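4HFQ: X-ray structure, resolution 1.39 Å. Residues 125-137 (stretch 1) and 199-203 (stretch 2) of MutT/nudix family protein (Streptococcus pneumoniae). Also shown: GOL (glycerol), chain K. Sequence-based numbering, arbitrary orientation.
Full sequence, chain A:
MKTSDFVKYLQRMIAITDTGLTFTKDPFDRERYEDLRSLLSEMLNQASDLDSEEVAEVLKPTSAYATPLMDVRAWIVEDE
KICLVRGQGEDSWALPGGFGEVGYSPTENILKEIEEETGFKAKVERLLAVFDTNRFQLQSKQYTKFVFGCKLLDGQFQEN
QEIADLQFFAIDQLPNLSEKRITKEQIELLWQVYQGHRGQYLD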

ATOM      1  N   GLU A 125      12.310  15.552  -9.453  1.00 12.76           N
ATOM      2  CA  GLU A 125      11.867  16.920  -9.217  1.00 13.64           C
ATOM      3  C   GLU A 125      10.754  17.033  -8.174  1.00 13.38           C
ATOM      4  O   GLU A 125      10.764  17.956  -7.367  1.00 14.50           O
ATOM      5  N   ARG A 126       9.787  16.113  -8.199  1.00 12.66           N
ATOM      6  CA  ARG A 126       8.687  16.144  -7.225  1.00 12.31           C
ATOM      7  C   ARG A 126       7.917  14.841  -7.302  1.00 11.17           C
ATOM      8  O   ARG A 126       8.068  14.073  -8.250  1.00 11.37           O
ATOM      9  N   LEU A 127       7.092  14.601  -6.293  1.00  9.97           N
ATOM     10  CA  LEU A 127       6.140  13.500  -6.329  1.00  9.62           C
ATOM     11  C   LEU A 127       4.826  14.050  -6.881  1.00  9.08           C
ATOM     12  O   LEU A 127       4.279  15.017  -6.324  1.00 10.13           O
ATOM     13  N   LEU A 128       4.324  13.470  -7.976  1.00  8.61           N
ATOM     14  CA  LEU A 128       3.078  13.945  -8.590  1.00  8.77           C
ATOM     15  C   LEU A 128       1.843  13.250  -8.030  1.00  8.45           C
ATOM     16  O   LEU A 128       0.770  13.857  -7.941  1.00  8.73           O
ATOM     17  N   ALA A 129       1.964  11.959  -7.699  1.00  7.97           N
ATOM     18  CA  ALA A 129       0.800  11.179  -7.294  1.00  7.93           C
ATOM     19  C   ALA A 129       1.228   9.992  -6.502  1.00  7.48           C
ATOM     20  O   ALA A 129       2.311   9.428  -6.736  1.00  7.65           O
ATOM     21  N   VAL A 130       0.334   9.562  -5.605  1.00  7.40           N
ATOM     22  CA  VAL A 130       0.410   8.199  -5.056  1.00  7.89           C
ATOM     23  C   VAL A 130      -0.941   7.548  -5.350  1.00  7.75           C
ATOM     24  O   VAL A 130      -1.955   7.917  -4.754  1.00  8.06           O
ATOM     25  N   PHE A 131      -0.952   6.644  -6.331  1.00  7.58           N
ATOM     26  CA  PHE A 131      -2.174   5.944  -6.745  1.00  7.60           C
ATOM     27  C   PHE A 131      -2.355   4.611  -6.018  1.00  7.56           C
ATOM     28  O   PHE A 131      -1.386   3.886  -5.754  1.00  7.67           O
ATOM     29  N   ASP A 132      -3.613   4.276  -5.768  1.00  7.66           N
ATOM     30  CA  ASP A 132      -4.000   2.956  -5.263  1.00  7.90           C
ATOM     31  C   ASP A 132      -4.325   2.078  -6.464  1.00  7.57           C
ATOM     32  O   ASP A 132      -5.320   2.338  -7.173  1.00  7.41           O
ATOM     33  N   THR A 133      -3.547   1.017  -6.690  1.00  7.59           N
ATOM     34  CA  THR A 133      -3.862   0.144  -7.840  1.00  7.80           C
ATOM     35  C   THR A 133      -5.207  -0.541  -7.722  1.00  8.33           C
ATOM     36  O   THR A 133      -5.817  -0.898  -8.736  1.00  8.70           O
ATOM     37  N   ASN A 134      -5.712  -0.704  -6.505  1.00  8.24           N
ATOM     38  CA  ASN A 134      -7.047  -1.301  -6.367  1.00  8.71           C
ATOM     39  C   ASN A 134      -8.113  -0.429  -6.991  1.00  9.42           C
ATOM     40  O   ASN A 134      -9.144  -0.947  -7.427  1.00 10.62           O
ATOM     41  N   ARG A 135      -7.867   0.880  -7.053  1.00  9.50           N
ATOM     42  CA  ARG A 135      -8.794   1.815  -7.701  1.00 10.26           C
ATOM     43  C   ARG A 135      -8.655   1.831  -9.218  1.00 10.79           C
ATOM     44  O   ARG A 135      -9.662   1.767  -9.935  1.00 12.42           O
ATOM     45  N   PHE A 136      -7.425   1.896  -9.709  1.00 10.07           N
ATOM     46  CA  PHE A 136      -7.196   2.185 -11.134  1.00 10.18           C
ATOM     47  C   PHE A 136      -6.885   0.979 -11.991  1.00 10.28           C
ATOM     48  O   PHE A 136      -7.095   1.024 -13.199  1.00 11.24           O
ATOM     49  N   GLN A 137      -6.317  -0.065 -11.409  1.00  9.22           N
ATOM     50  CA  GLN A 137      -5.895  -1.224 -12.165  1.00  8.95           C
ATOM     51  C   GLN A 137      -5.823  -2.426 -11.228  1.00  8.84           C
ATOM     52  O   GLN A 137      -4.754  -3.002 -10.972  1.00  8.70           O
ATOM     53  N   GLY A 199      -3.251  20.131  -7.409  1.00 13.24           N
ATOM     54  CA  GLY A 199      -2.188  19.672  -6.529  1.00 12.67           C
ATOM     55  C   GLY A 199      -1.945  18.178  -6.657  1.00 11.63           C
ATOM     56  O   GLY A 199      -2.626  17.454  -7.400  1.00 11.64           O
ATOM     57  N   GLN A 200      -0.946  17.736  -5.914  1.00 11.12           N
ATOM     58  CA  GLN A 200      -0.587  16.332  -5.807  1.00 10.93           C
ATOM     59  C   GLN A 200      -1.808  15.418  -5.643  1.00 10.80           C
ATOM     60  O   GLN A 200      -2.688  15.689  -4.820  1.00 11.35           O
ATOM     61  N   TYR A 201      -1.839  14.328  -6.410  1.00  9.97           N
ATOM     62  CA  TYR A 201      -2.928  13.358  -6.320  1.00 10.09           C
ATOM     63  C   TYR A 201      -2.622  12.292  -5.265  1.00  9.84           C
ATOM     64  O   TYR A 201      -1.571  11.683  -5.319  1.00  9.91           O
ATOM     65  N   LEU A 202      -3.538  12.079  -4.331  1.00  9.93           N
ATOM     66  CA  LEU A 202      -3.395  11.038  -3.323  1.00 10.54           C
ATOM     67  C   LEU A 202      -4.671  10.231  -3.188  1.00 10.64           C
ATOM     68  O   LEU A 202      -5.735  10.785  -2.910  1.00 12.18           O
ATOM     69  N   ASP A 203      -4.579   8.919  -3.354  1.00  9.64           N
ATOM     70  CA  ASP A 203      -5.714   8.064  -3.000  1.00 10.27           C
ATOM     71  C   ASP A 203      -5.792   7.814  -1.499  1.00 11.23           C
ATOM     72  O   ASP A 203      -4.775   7.755  -0.827  1.00 10.37           O
TER

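A chain's final residues can pair in parallel with a strand far earlier in the sequence, and the end of 4HFQ illustrates how side chains pack at such a join. Arg126 (chi1 p) points toward the tail but meets it loosely, NH2 lying 4.2 Å from Gln200 N. Leu127 (t) leans sideways, near the end of the extended Gln200 side chain, whereas Leu128 (m) turns away and contributes its carbonyl, O accepting from Tyr201 N at 3.1 Å. Ala129 and Tyr201 (t) share one face of the sheet, CB to CB 3.9 Å; on the other, Val130 (t) sets CG2 4.0 Å from CD2 of Leu202 (m). Phe131 (m) points away at its root, yet its ring returns to place CE1 over one face of the tyrosine ring, 3.5 Å from Tyr201 CD1. Asp203 (m) gathers several polar contacts. Its OD2 accepts from Asp132 N at 2.8 Å, while Asp132 (t) uses its own OD1 to cap the following helix through Asn134 N (3.0 Å). Asp203 OD1 receives Tyr201 OH at 2.6 Å and forms a salt bridge with Arg135 NE (3.4 Å). Glycerol bridges this pair: Arg135 NH2 donates to O3 (3.1 Å), and O1 donates weakly to Asp203 OD1 (3.0 Å). Phe136 (m) brings CZ 3.4 Å from Tyr201 OH, which lies at its ring edge.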

ATOM      1  CB  GLU A 125      11.443  17.575 -10.537  1.00 15.17           C
ATOM      2  CG  GLU A 125      12.575  17.623 -11.561  1.00 17.25           C
ATOM      3  CD  GLU A 125      12.152  18.168 -12.920  1.00 19.89           C
ATOM      4  OE1 GLU A 125      11.193  17.635 -13.523  1.00 21.83           O
ATOM      5  OE2 GLU A 125      12.819  19.115 -13.417  1.00 21.95           O
ATOM      6  CB  ARG A 126       7.749  17.342  -7.471  1.00 13.85           C
ATOM      7  CG  ARG A 126       7.017  17.280  -8.803  1.00 15.34           C
ATOM      8  CD  ARG A 126       6.118  18.492  -9.045  1.00 17.63           C
ATOM      9  NE  ARG A 126       4.916  18.454  -8.211  1.00 19.64           N
ATOM     10  CZ  ARG A 126       3.723  18.927  -8.580  1.00 20.16           C
ATOM     11  NH1 ARG A 126       3.546  19.444  -9.790  1.00 20.78           N
ATOM     12  NH2 ARG A 126       2.706  18.854  -7.739  1.00 21.08           N
ATOM     13  CB  LEU A 127       5.946  12.922  -4.925  1.00  9.61           C
ATOM     14  CG  LEU A 127       4.915  11.802  -4.743  1.00  9.55           C
ATOM     15  CD1 LEU A 127       5.303  10.580  -5.555  1.00 10.12           C
ATOM     16  CD2 LEU A 127       4.826  11.461  -3.263  1.00 10.26           C
ATOM     17  CB  LEU A 128       3.107  13.788 -10.111  1.00  9.50           C
ATOM     18  CG  LEU A 128       4.226  14.550 -10.829  1.00 10.15           C
ATOM     19  CD1 LEU A 128       4.306  14.039 -12.249  1.00 10.37           C
ATOM     20  CD2 LEU A 128       3.990  16.052 -10.833  1.00 11.17           C
ATOM     21  CB  ALA A 129       0.024  10.688  -8.511  1.00  8.39           C
ATOM     22  CB  VAL A 130       0.711   8.159  -3.539  1.00  8.21           C
ATOM     23  CG1 VAL A 130       0.867   6.712  -3.085  1.00  9.04           C
ATOM     24  CG2 VAL A 130       1.980   8.932  -3.217  1.00  8.74           C
ATOM     25  CB  PHE A 131      -2.143   5.629  -8.250  1.00  7.90           C
ATOM     26  CG  PHE A 131      -2.181   6.830  -9.157  1.00  8.33           C
ATOM     27  CD1 PHE A 131      -3.277   7.675  -9.179  1.00  8.62           C
ATOM     28  CD2 PHE A 131      -1.127   7.075 -10.026  1.00  8.55           C
ATOM     29  CE1 PHE A 131      -3.324   8.756 -10.062  1.00  9.02           C
ATOM     30  CE2 PHE A 131      -1.166   8.153 -10.905  1.00  8.85           C
ATOM     31  CZ  PHE A 131      -2.266   8.990 -10.917  1.00  8.95           C
ATOM     32  CB  ASP A 132      -5.227   3.109  -4.354  1.00  8.22           C
ATOM     33  CG  ASP A 132      -5.728   1.796  -3.780  1.00  8.61           C
ATOM     34  OD1 ASP A 132      -5.100   0.733  -3.957  1.00  8.08           O
ATOM     35  OD2 ASP A 132      -6.791   1.871  -3.144  1.00 10.54           O
ATOM     36  CB  THR A 133      -2.782  -0.906  -8.130  1.00  7.70           C
ATOM     37  OG1 THR A 133      -2.613  -1.745  -6.973  1.00  7.78           O
ATOM     38  CG2 THR A 133      -1.466  -0.261  -8.507  1.00  7.86           C
ATOM     39  CB  ASN A 134      -7.394  -1.597  -4.903  1.00  8.61           C
ATOM     40  CG  ASN A 134      -6.864  -2.929  -4.430  1.00  8.29           C
ATOM     41  OD1 ASN A 134      -5.969  -3.526  -5.011  1.00  8.56           O
ATOM     42  ND2 ASN A 134      -7.410  -3.398  -3.305  1.00  8.76           N
ATOM     43  CB  ARG A 135      -8.599   3.227  -7.134  1.00 11.03           C
ATOM     44  CG  ARG A 135      -9.427   4.306  -7.842  1.00 12.21           C
ATOM     45  CD  ARG A 135      -9.330   5.634  -7.102  1.00 14.10           C
ATOM     46  NE  ARG A 135      -9.931   5.567  -5.773  1.00 16.41           N
ATOM     47  CZ  ARG A 135     -11.215   5.791  -5.519  1.00 17.95           C
ATOM     48  NH1 ARG A 135     -12.046   6.110  -6.503  1.00 18.47           N
ATOM     49  NH2 ARG A 135     -11.684   5.681  -4.287  1.00 19.94           N
ATOM     50  CB  PHE A 136      -6.063   3.197 -11.294  1.00 10.20           C
ATOM     51  CG  PHE A 136      -6.438   4.576 -10.869  1.00  9.83           C
ATOM     52  CD1 PHE A 136      -7.091   5.440 -11.757  1.00 10.20           C
ATOM     53  CD2 PHE A 136      -6.155   5.021  -9.581  1.00  9.90           C
ATOM     54  CE1 PHE A 136      -7.446   6.717 -11.356  1.00 10.59           C
ATOM     55  CE2 PHE A 136      -6.523   6.288  -9.179  1.00 10.58           C
ATOM     56  CZ  PHE A 136      -7.160   7.149 -10.066  1.00 10.60           C
ATOM     57  CB  GLN A 137      -4.549  -0.959 -12.849  1.00  8.70           C
ATOM     58  CG  GLN A 137      -3.384  -0.539 -11.923  1.00  8.61           C
ATOM     59  CD  GLN A 137      -2.939   0.915 -12.074  1.00  8.51           C
ATOM     60  OE1 GLN A 137      -2.876   1.663 -11.098  1.00  8.83           O
ATOM     61  NE2 GLN A 137      -2.587   1.313 -13.301  1.00  9.46           N
ATOM     62  CB  GLN A 200       0.315  16.188  -4.589  1.00 11.09           C
ATOM     63  CG  GLN A 200       0.836  14.772  -4.420  1.00 11.16           C
ATOM     64  CD  GLN A 200       1.929  14.741  -3.392  1.00 11.94           C
ATOM     65  OE1 GLN A 200       3.121  14.800  -3.730  1.00 13.97           O
ATOM     66  NE2 GLN A 200       1.538  14.693  -2.127  1.00 10.94           N
ATOM     67  CB  TYR A 201      -3.168  12.683  -7.682  1.00 10.72           C
ATOM     68  CG  TYR A 201      -4.348  11.746  -7.639  1.00 11.18           C
ATOM     69  CD1 TYR A 201      -4.207  10.455  -7.119  1.00 10.82           C
ATOM     70  CD2 TYR A 201      -5.618  12.156  -8.068  1.00 11.76           C
ATOM     71  CE1 TYR A 201      -5.294   9.600  -7.027  1.00 11.37           C
ATOM     72  CE2 TYR A 201      -6.708  11.297  -7.989  1.00 12.16           C
ATOM     73  CZ  TYR A 201      -6.538  10.032  -7.467  1.00 11.44           C
ATOM     74  OH  TYR A 201      -7.631   9.197  -7.372  1.00 12.16           O
ATOM     75  CB  LEU A 202      -3.117  11.633  -1.944  1.00 11.79           C
ATOM     76  CG  LEU A 202      -1.891  12.516  -1.757  1.00 12.60           C
ATOM     77  CD1 LEU A 202      -1.995  13.095  -0.355  1.00 13.99           C
ATOM     78  CD2 LEU A 202      -0.602  11.726  -1.942  1.00 12.67           C
ATOM     79  CB  ASP A 203      -5.651   6.743  -3.763  1.00 10.01           C
ATOM     80  CG  ASP A 203      -6.148   6.867  -5.191  1.00  9.84           C
ATOM     81  OD1 ASP A 203      -7.187   7.541  -5.418  1.00 10.91           O
ATOM     82  OD2 ASP A 203      -5.523   6.261  -6.080  1.00  9.56           O
TER
HETATM   83  C1  GOL K 309      -9.391   7.716  -3.342  1.00 32.12           C
HETATM   84  O1  GOL K 309      -9.264   9.021  -3.918  1.00 34.46           O
HETATM   85  C2  GOL K 309      -9.356   7.710  -1.811  1.00 31.38           C
HETATM   86  O2  GOL K 309      -9.669   8.989  -1.248  1.00 36.15           O
HETATM   87  C3  GOL K 309     -10.386   6.701  -1.318  1.00 32.73           C
HETATM   88  O3  GOL K 309     -10.001   5.380  -1.720  1.00 29.90           O